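Side-chain contacts in ESAT-6-like protein MAB_3112 (Mycobacterium abscessus, PDB 4I0X), which is of unknown function but is a secreted, ESAT-6-like protein of the WXG100 family that pairs with its partner MAB_3113 in the EsxEF complex: residues A13-A16 and D17-A21; S23-L26 and D27-Q31; G35-G39 and S40-A44. The protein carries 4 engineered substitutions. All blocks are in the same frame, centred on the assembly; numbering follows the deposited sequence.

Contact 1 (A13-A16 and D17-A21); sequences ASLA and DQMRA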
ATOM      1  N   ALA A  13       8.243  10.577   2.597  1.00 12.09           N
ATOM      2  CA  ALA A  13       7.922  10.664   4.006  1.00 14.42           C
ATOM      3  C   ALA A  13       6.436  10.931   4.214  1.00 15.48           C
ATOM      4  O   ALA A  13       5.796  10.293   5.048  1.00 11.52           O
ATOM      5  CB  ALA A  13       8.723  11.738   4.666  1.00 16.76           C
ATOM      6  N   SER A  14       5.891  11.857   3.440  1.00 13.11           N
ATOM      7  CA  SER A  14       4.461  12.187   3.530  1.00 15.60           C
ATOM      8  C   SER A  14       3.583  10.990   3.153  1.00 14.43           C
ATOM      9  O   SER A  14       2.582  10.714   3.819  1.00 12.32           O
ATOM     10  CB  SER A  14       4.125  13.388   2.632  1.00 13.12           C
ATOM     11  OG  SER A  14       2.777  13.781   2.810  1.00 16.45           O
ATOM     12  N   LEU A  15       3.944  10.291   2.079  1.00 11.88           N
ATOM     13  CA  LEU A  15       3.179   9.144   1.655  1.00 10.62           C
ATOM     14  C   LEU A  15       3.229   8.060   2.727  1.00 16.52           C
ATOM     15  O   LEU A  15       2.231   7.422   2.986  1.00 14.47           O
ATOM     16  CB  LEU A  15       3.701   8.619   0.324  1.00 13.25           C
ATOM     17  CG  LEU A  15       3.020   7.354  -0.208  1.00 18.57           C
ATOM     18  CD1 LEU A  15       1.510   7.564  -0.433  1.00 18.01           C
ATOM     19  CD2 LEU A  15       3.710   6.929  -1.517  1.00 24.38           C
ATOM     20  N   ALA A  16       4.402   7.847   3.336  1.00 15.35           N
ATOM     21  CA  ALA A  16       4.542   6.901   4.461  1.00 10.88           C
ATOM     22  C   ALA A  16       3.565   7.228   5.596  1.00 10.06           C
ATOM     23  O   ALA A  16       2.851   6.347   6.075  1.00 11.11           O
ATOM     24  CB  ALA A  16       6.015   6.873   4.994  1.00 17.44           C
ATOM     25  N   ASP A  17       3.511   8.499   6.015  1.00 10.64           N
ATOM     26  CA  ASP A  17       2.607   8.909   7.076  1.00 11.20           C
ATOM     27  C   ASP A  17       1.141   8.622   6.717  1.00 19.49           C
ATOM     28  O   ASP A  17       0.385   8.112   7.534  1.00 11.02           O
ATOM     29  CB  ASP A  17       2.736  10.395   7.402  1.00 16.76           C
ATOM     30  CG  ASP A  17       3.984  10.726   8.244  1.00 22.17           C
ATOM     31  OD1 ASP A  17       4.720   9.785   8.649  1.00 21.47           O
ATOM     32  OD2 ASP A  17       4.209  11.945   8.482  1.00 21.96           O
ATOM     33  N   GLN A  18       0.747   8.941   5.492  1.00 11.67           N
ATOM     34  CA  GLN A  18      -0.626   8.672   5.036  1.00 10.58           C
ATOM     35  C   GLN A  18      -0.955   7.179   4.915  1.00 10.53           C
ATOM     36  O   GLN A  18      -2.047   6.752   5.242  1.00  9.92           O
ATOM     37  CB  GLN A  18      -0.855   9.356   3.695  1.00 10.99           C
ATOM     38  CG  GLN A  18      -0.749  10.868   3.774  1.00 17.53           C
ATOM     39  CD  GLN A  18      -0.778  11.533   2.408  1.00 16.08           C
ATOM     40  OE1 GLN A  18      -1.831  11.709   1.813  1.00 13.61           O
ATOM     41  NE2 GLN A  18       0.387  11.910   1.922  1.00 12.82           N
ATOM     42  N   MET A  19      -0.001   6.371   4.469  1.00 11.42           N
ATOM     43  CA  MET A  19      -0.222   4.925   4.364  1.00 15.35           C
ATOM     44  C   MET A  19      -0.363   4.253   5.702  1.00 15.80           C
ATOM     45  O   MET A  19      -1.196   3.340   5.878  1.00 16.56           O
ATOM     46  CB  MET A  19       0.900   4.282   3.565  1.00 19.48           C
ATOM     47  CG  MET A  19       0.796   4.534   2.096  1.00 29.76           C
ATOM     48  SD  MET A  19       1.964   3.530   1.154  1.00 21.55           S
ATOM     49  CE  MET A  19       1.391   1.893   1.660  1.00 16.81           C
ATOM     50  N   ARG A  20       0.402   4.737   6.680  1.00 14.14           N
ATOM     51  CA  ARG A  20       0.331   4.186   8.002  1.00 14.77           C
ATOM     52  C   ARG A  20      -1.036   4.455   8.595  1.00 14.29           C
ATOM     53  O   ARG A  20      -1.677   3.518   9.137  1.00 12.48           O
ATOM     54  CB  ARG A  20       1.410   4.761   8.934  1.00 19.76           C
ATOM     55  CG  ARG A  20       1.437   4.054  10.287  1.00 20.98           C
ATOM     56  CD  ARG A  20       2.419   4.696  11.243  1.00 36.38           C
ATOM     57  NE  ARG A  20       3.298   3.712  11.883  1.00 55.11           N
ATOM     58  CZ  ARG A  20       2.951   2.881  12.871  1.00 60.85           C
ATOM     59  NH1 ARG A  20       1.713   2.871  13.361  1.00 61.21           N
ATOM     60  NH2 ARG A  20       3.857   2.040  13.366  1.00 55.45           N
ATOM     61  N   ALA A  21      -1.468   5.715   8.511  1.00 11.57           N
ATOM     62  CA  ALA A  21      -2.790   6.111   8.976  1.00 15.40           C
ATOM     63  C   ALA A  21      -3.901   5.331   8.292  1.00 11.56           C
ATOM     64  O   ALA A  21      -4.848   4.862   8.949  1.00 15.61           O
ATOM     65  CB  ALA A  21      -3.001   7.552   8.765  1.00 19.25           C
TER

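Contact 2 (S23-L26 and D27-Q31); sequences SNSL and DRDVQ. Engineered in segment 23-26: Asn24 (natural residue Ser).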
ATOM      1  N   SER A  23      -3.750   2.469   6.595  1.00 13.55           N
ATOM      2  CA  SER A  23      -3.663   1.080   6.967  1.00 16.54           C
ATOM      3  C   SER A  23      -4.262   0.780   8.356  1.00 13.47           C
ATOM      4  O   SER A  23      -4.961  -0.210   8.533  1.00 19.37           O
ATOM      5  CB  SER A  23      -2.202   0.646   6.941  1.00 20.76           C
ATOM      6  OG  SER A  23      -2.119  -0.744   7.190  1.00 28.59           O
ATOM      7  N   ASN A  24      -3.965   1.611   9.349  1.00 10.41           N
ATOM      8  CA  ASN A  24      -4.486   1.392  10.690  1.00 15.70           C
ATOM      9  C   ASN A  24      -6.016   1.575  10.713  1.00 12.55           C
ATOM     10  O   ASN A  24      -6.762   0.844  11.369  1.00 15.40           O
ATOM     11  CB  ASN A  24      -3.803   2.344  11.667  1.00 22.31           C
ATOM     12  CG  ASN A  24      -2.334   1.966  11.916  1.00 26.15           C
ATOM     13  OD1 ASN A  24      -1.893   0.889  11.541  1.00 21.13           O
ATOM     14  ND2 ASN A  24      -1.592   2.854  12.550  1.00 25.64           N
ATOM     15  N   SER A  25      -6.465   2.583   9.995  1.00 12.70           N
ATOM     16  CA  SER A  25      -7.892   2.858   9.856  1.00 14.60           C
ATOM     17  C   SER A  25      -8.633   1.693   9.191  1.00 12.72           C
ATOM     18  O   SER A  25      -9.707   1.260   9.649  1.00 12.59           O
ATOM     19  CB  SER A  25      -8.115   4.180   9.104  1.00 17.39           C
ATOM     20  OG  SER A  25      -9.495   4.491   8.990  1.00 24.75           O
ATOM     21  N   LEU A  26      -8.050   1.137   8.155  1.00 10.19           N
ATOM     22  CA  LEU A  26      -8.696   0.038   7.454  1.00 14.78           C
ATOM     23  C   LEU A  26      -8.697  -1.213   8.312  1.00 12.15           C
ATOM     24  O   LEU A  26      -9.600  -1.998   8.245  1.00 14.05           O
ATOM     25  CB  LEU A  26      -7.977  -0.271   6.148  1.00 15.21           C
ATOM     26  CG  LEU A  26      -8.392   0.570   4.972  1.00 19.07           C
ATOM     27  CD1 LEU A  26      -7.341   0.417   3.897  1.00 21.02           C
ATOM     28  CD2 LEU A  26      -9.807   0.159   4.487  1.00 16.47           C
ATOM     29  N   ASP A  27      -7.655  -1.392   9.104  1.00 14.72           N
ATOM     30  CA  ASP A  27      -7.544  -2.550   9.975  1.00 12.64           C
ATOM     31  C   ASP A  27      -8.671  -2.542  11.000  1.00 12.38           C
ATOM     32  O   ASP A  27      -9.356  -3.549  11.199  1.00 12.68           O
ATOM     33  CB  ASP A  27      -6.195  -2.589  10.686  1.00 15.53           C
ATOM     34  CG  ASP A  27      -6.008  -3.874  11.469  1.00 23.73           C
ATOM     35  OD1 ASP A  27      -6.154  -4.954  10.883  1.00 16.67           O
ATOM     36  OD2 ASP A  27      -5.781  -3.820  12.678  1.00 25.29           O
ATOM     37  N   ARG A  28      -8.946  -1.382  11.566  1.00 11.39           N
ATOM     38  CA  ARG A  28     -10.063  -1.268  12.479  1.00 15.51           C
ATOM     39  C   ARG A  28     -11.404  -1.568  11.785  1.00 15.42           C
ATOM     40  O   ARG A  28     -12.267  -2.286  12.318  1.00 12.95           O
ATOM     41  CB  ARG A  28     -10.064   0.102  13.124  1.00 15.30           C
ATOM     42  CG  ARG A  28      -8.887   0.294  14.095  1.00 18.07           C
ATOM     43  CD  ARG A  28      -9.018   1.571  14.896  1.00 26.54           C
ATOM     44  NE  ARG A  28      -8.913   2.781  14.087  1.00 33.28           N
ATOM     45  CZ  ARG A  28      -7.771   3.422  13.821  1.00 38.19           C
ATOM     46  NH1 ARG A  28      -6.611   2.955  14.272  1.00 32.76           N
ATOM     47  NH2 ARG A  28      -7.782   4.529  13.081  1.00 39.19           N
ATOM     48  N   ASP A  29     -11.574  -1.038  10.596  1.00 11.62           N
ATOM     49  CA  ASP A  29     -12.821  -1.258   9.856  1.00 11.64           C
ATOM     50  C   ASP A  29     -13.012  -2.733   9.536  1.00 10.88           C
ATOM     51  O   ASP A  29     -14.101  -3.301   9.725  1.00 14.93           O
ATOM     52  CB  ASP A  29     -12.805  -0.512   8.535  1.00 11.44           C
ATOM     53  CG  ASP A  29     -12.912   0.988   8.684  1.00 23.43           C
ATOM     54  OD1 ASP A  29     -13.275   1.497   9.767  1.00 23.79           O
ATOM     55  OD2 ASP A  29     -12.651   1.667   7.674  1.00 26.29           O
ATOM     56  N   VAL A  30     -11.956  -3.354   9.026  1.00 11.95           N
ATOM     57  CA  VAL A  30     -12.013  -4.752   8.649  1.00  9.73           C
ATOM     58  C   VAL A  30     -12.320  -5.612   9.829  1.00 12.25           C
ATOM     59  O   VAL A  30     -13.210  -6.447   9.748  1.00 14.04           O
ATOM     60  CB  VAL A  30     -10.731  -5.250   7.987  1.00 13.38           C
ATOM     61  CG1 VAL A  30     -10.790  -6.777   7.850  1.00 20.55           C
ATOM     62  CG2 VAL A  30     -10.551  -4.588   6.622  1.00 14.39           C
ATOM     63  N   GLN A  31     -11.568  -5.450  10.917  1.00 12.32           N
ATOM     64  CA  GLN A  31     -11.837  -6.230  12.120  1.00 16.66           C
ATOM     65  C   GLN A  31     -13.281  -6.051  12.606  1.00 20.09           C
ATOM     66  O   GLN A  31     -13.856  -6.987  13.135  1.00 13.28           O
ATOM     67  CB  GLN A  31     -10.884  -5.869  13.267  1.00 21.65           C
ATOM     68  CG  GLN A  31      -9.413  -6.130  12.953  1.00 29.01           C
ATOM     69  CD  GLN A  31      -9.170  -7.476  12.270  1.00 33.46           C
ATOM     70  OE1 GLN A  31      -9.737  -8.513  12.653  1.00 35.41           O
ATOM     71  NE2 GLN A  31      -8.313  -7.463  11.252  1.00 29.13           N
TER
HETATM   72  O   HOH W   1     -11.324   3.598   7.039  1.00 24.91           O
HETATM   73  O   HOH W   2     -11.395   3.073  11.430  1.00 37.97           O

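Contact 3 (G35-G39 and S40-A44); sequences GVWKG and SAADA. Engineered in segment 35-39: Lys38 (natural residue Arg).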
ATOM      1  N   GLY A  35     -17.384  -9.359  13.830  1.00 23.41           N
ATOM      2  CA  GLY A  35     -18.380  -9.487  14.861  1.00 21.03           C
ATOM      3  C   GLY A  35     -19.677 -10.071  14.344  1.00 20.95           C
ATOM      4  O   GLY A  35     -20.349 -10.832  15.062  1.00 18.02           O
ATOM      5  N   VAL A  36     -20.037  -9.768  13.097  1.00 15.79           N
ATOM      6  CA  VAL A  36     -21.256 -10.353  12.528  1.00 26.29           C
ATOM      7  C   VAL A  36     -20.999 -11.298  11.363  1.00 17.32           C
ATOM      8  O   VAL A  36     -21.734 -12.274  11.169  1.00 22.54           O
ATOM      9  CB  VAL A  36     -22.258  -9.301  12.027  1.00 36.45           C
ATOM     10  CG1 VAL A  36     -22.773  -8.429  13.190  1.00 48.52           C
ATOM     11  CG2 VAL A  36     -21.637  -8.484  10.915  1.00 40.19           C
ATOM     12  N   TRP A  37     -19.976 -11.022  10.582  1.00 16.37           N
ATOM     13  CA  TRP A  37     -19.744 -11.821   9.379  1.00 14.43           C
ATOM     14  C   TRP A  37     -18.935 -13.055   9.716  1.00 13.42           C
ATOM     15  O   TRP A  37     -17.794 -12.946  10.165  1.00 15.31           O
ATOM     16  CB  TRP A  37     -19.064 -10.967   8.343  1.00 13.53           C
ATOM     17  CG  TRP A  37     -18.915 -11.568   6.998  1.00 16.94           C
ATOM     18  CD1 TRP A  37     -19.657 -12.595   6.425  1.00 13.24           C
ATOM     19  CD2 TRP A  37     -17.944 -11.184   6.027  1.00 18.55           C
ATOM     20  NE1 TRP A  37     -19.225 -12.828   5.150  1.00 14.51           N
ATOM     21  CE2 TRP A  37     -18.174 -11.979   4.870  1.00 12.27           C
ATOM     22  CE3 TRP A  37     -16.929 -10.217   6.003  1.00 14.58           C
ATOM     23  CZ2 TRP A  37     -17.420 -11.846   3.725  1.00 13.56           C
ATOM     24  CZ3 TRP A  37     -16.165 -10.075   4.852  1.00 11.26           C
ATOM     25  CH2 TRP A  37     -16.413 -10.885   3.719  1.00 14.94           C
ATOM     26  N   LYS A  38     -19.570 -14.218   9.523  1.00 15.74           N
ATOM     27  CA  LYS A  38     -18.984 -15.528   9.803  1.00 14.39           C
ATOM     28  C   LYS A  38     -18.977 -16.430   8.540  1.00 19.69           C
ATOM     29  O   LYS A  38     -19.702 -16.187   7.587  1.00 16.37           O
ATOM     30  CB  LYS A  38     -19.781 -16.255  10.895  1.00 20.13           C
ATOM     31  CG  LYS A  38     -20.181 -15.397  12.091  1.00 19.89           C
ATOM     32  CD  LYS A  38     -18.953 -14.861  12.821  1.00 21.55           C
ATOM     33  CE  LYS A  38     -19.318 -14.093  14.099  1.00 24.01           C
ATOM     34  NZ  LYS A  38     -18.115 -13.925  14.982  1.00 26.62           N
ATOM     35  N   GLY A  39     -18.164 -17.473   8.552  1.00 15.81           N
ATOM     36  CA  GLY A  39     -18.146 -18.442   7.475  1.00 14.61           C
ATOM     37  C   GLY A  39     -16.928 -18.348   6.571  1.00 14.45           C
ATOM     38  O   GLY A  39     -15.996 -17.551   6.798  1.00 19.36           O
ATOM     39  N   SER A  40     -16.938 -19.170   5.525  1.00 15.51           N
ATOM     40  CA  SER A  40     -15.790 -19.311   4.636  1.00 15.42           C
ATOM     41  C   SER A  40     -15.406 -18.020   3.888  1.00 14.47           C
ATOM     42  O   SER A  40     -14.233 -17.787   3.630  1.00 14.52           O
ATOM     43  CB  SER A  40     -16.033 -20.449   3.634  1.00 16.86           C
ATOM     44  OG  SER A  40     -17.057 -20.124   2.727  1.00 17.07           O
ATOM     45  N   ALA A  41     -16.373 -17.167   3.556  1.00 13.84           N
ATOM     46  CA  ALA A  41     -16.026 -15.920   2.859  1.00 20.05           C
ATOM     47  C   ALA A  41     -15.439 -14.934   3.861  1.00 17.95           C
ATOM     48  O   ALA A  41     -14.455 -14.216   3.583  1.00 15.43           O
ATOM     49  CB  ALA A  41     -17.238 -15.320   2.169  1.00 13.37           C
ATOM     50  N   ALA A  42     -15.993 -14.915   5.058  1.00 11.92           N
ATOM     51  CA  ALA A  42     -15.398 -14.064   6.075  1.00 11.33           C
ATOM     52  C   ALA A  42     -13.947 -14.461   6.327  1.00 12.82           C
ATOM     53  O   ALA A  42     -13.080 -13.600   6.485  1.00 16.19           O
ATOM     54  CB  ALA A  42     -16.218 -14.108   7.316  1.00 11.56           C
ATOM     55  N   ASP A  43     -13.678 -15.768   6.324  1.00 16.99           N
ATOM     56  CA  ASP A  43     -12.366 -16.295   6.627  1.00 13.23           C
ATOM     57  C   ASP A  43     -11.407 -15.894   5.540  1.00 16.66           C
ATOM     58  O   ASP A  43     -10.255 -15.517   5.806  1.00 14.16           O
ATOM     59  CB  ASP A  43     -12.393 -17.830   6.752  1.00 14.71           C
ATOM     60  CG  ASP A  43     -13.093 -18.307   8.029  1.00 23.52           C
ATOM     61  OD1 ASP A  43     -13.237 -17.492   8.973  1.00 23.75           O
ATOM     62  OD2 ASP A  43     -13.500 -19.490   8.097  1.00 29.29           O
ATOM     63  N   ALA A  44     -11.868 -15.989   4.299  1.00 15.74           N
ATOM     64  CA  ALA A  44     -11.027 -15.642   3.150  1.00 13.88           C
ATOM     65  C   ALA A  44     -10.747 -14.133   3.141  1.00 12.27           C
ATOM     66  O   ALA A  44      -9.651 -13.701   2.822  1.00 12.61           O
ATOM     67  CB  ALA A  44     -11.703 -16.068   1.855  1.00 16.44           C
TER
HETATM   68  O   HOH W   3     -18.929 -16.469   5.050  1.00 16.49           O
HETATM   69  O   HOH W   4     -16.122 -17.274  10.355  1.00 25.88           O

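Contact 1 (A13-A16 and D17-A21)
Gln18 reaches back along helix 4-32 to the carbonyl of Ser14, one turn earlier. Its CG lies beside its own backbone N (chi1 -63°), and the chain runs on extended to the amide. NE2 then donates to Ser14 O at 3.1 Å. The same oxygen also accepts the helical bond from Gln18 N. The two donors come from opposite faces of the carbonyl plane. NE2 stands well above that plane, 75° out of it, while the oxygen lies close to the plane of the Gln18 amide. Ser14 OG is 3.2 Å from Gln18 NE2.

A different pair meets on the buried side. With CG anti to the backbone N (chi1 177°), Leu15 carries its CD1 to Met19 CG, at 4.0 Å. The two side chains cross obliquely. Met19 SD lies 4.2 Å from Leu15 CG. Arg20 makes a cation-pi contact with Trp60 of helix 40-72.

The chemistry implies two separate holds on one turn. The Gln18 amide adds a second bond to Ser14 O, while Leu15 and Met19 pack together toward helix 40-72 and the chain of MAB_3113.

Contact 2 (S23-L26 and D27-Q31)
Arg28 folds back over the preceding turn of helix 4-32, the first helix of the WXG100 helical hairpin, and lies against Asn24 and Ser25. Asn24 is an engineered residue, serine in the natural protein.

The flat contact is made by the guanidinium group. One of its faces lies over Asn24 O and Ser25 CA, both offset toward the rim of the group. NH2 is 3.6 Å from Ser25 CA, and NH1 is 3.9 Å from Asn24 CB. A bend at the third torsion (chi3 -66°) turns the group back over the backbone. Asn24 O faces the flat of the group, so any attraction is probably electrostatic.

The backbone bonds are regular. Asp27 N, Arg28 N, Asp29 N and Val30 N donate to the carbonyls of Ser23, Asn24, Ser25 and Leu26. The methyl CG2 of Val30 lies 3.2 Å from Leu26 O, the oxygen that Val30 N bonds to.

Apolar packing is with outside partners. Leu26 and Val30 both pack on Trp49 of helix 40-72. Leu26 also meets Phe26 of the MAB_3113 chain, and Val30 meets Val19 of that chain.

Polar side chains are linked in two places. Asp27 OD1 accepts from Trp49 NE1 of helix 40-72, and more weakly from Gln31 NE2, at 3.3 Å. Water lies between Ser25 and Asp29. One water bonds to Ser25 OG at 2.8 Å; it is modelled unusually close to Asp29 OD2, so that leg is doubtful. A second water donates to Asp29 OD1 at 3.0 Å and bonds weakly to Ser25 OG.

Contact 3 (G35-G39 and S40-A44)
The indole of Trp37 lies flat against Ala42, at the turn of the WXG100 hairpin. Trp37, the engineered Lys38 and Gly39 form the Trp-X-Gly motif that names the family; position 38 is naturally arginine. Ala42 CB sits over one face of the five-membered ring, 3.6 Å from its centroid and only 8° off the normal. This is a CH-pi contact. Ala42 CA lies above the same face, over the centre of the whole indole. At the benzene side of the indole, Trp37 CZ2 touches Ala41 CB at 3.8 Å. Trp37 CG is anti to its backbone N (chi1 -172°), which lays the ring against the first turn of helix 40-72. Tyr45 meets the indole edge-to-face, and Ile16 of the MAB_3113 chain packs on Trp37.

Gly39 is the N-cap of helix 40-72. At phi 107° the Lys38 carbonyl O crowds the place of a CB, a conformation that suits a residue without one. Gly39 O accepts from Asp43 N at 3.0 Å, closing the first turn. The CB of Lys38 points away from 40-44, and its NZ bonds to Phe34 O.

Two waters bridge the loop and the helix start. One accepts from Ala41 N at 3.0 Å and donates to Lys38 O. The other accepts from Gly39 N at 2.7 Å and donates to Asp43 OD1 at 3.2 Å.

Overall arrangement
Contacts 1 and 2 follow each other along helix 4-32, with centres about 15 Å apart. Contact 3 lies at the hairpin turn, its centre about 30 Å from that of contact 1, where the loop enters helix 40-72. The first two are partly buried. Each buries leucine with methionine or valine against helix 40-72 and the MAB_3113 chain, but some polar side chains, such as Asp27 and Arg20, also face helix 40-72. Contact 1 uses a direct side-chain bond to the backbone, whereas contact 2 uses a guanidinium laid over the backbone, and water. Contact 3 is mostly at the surface. It combines a ring face, a glycine cap and bridging waters to join loop and helix.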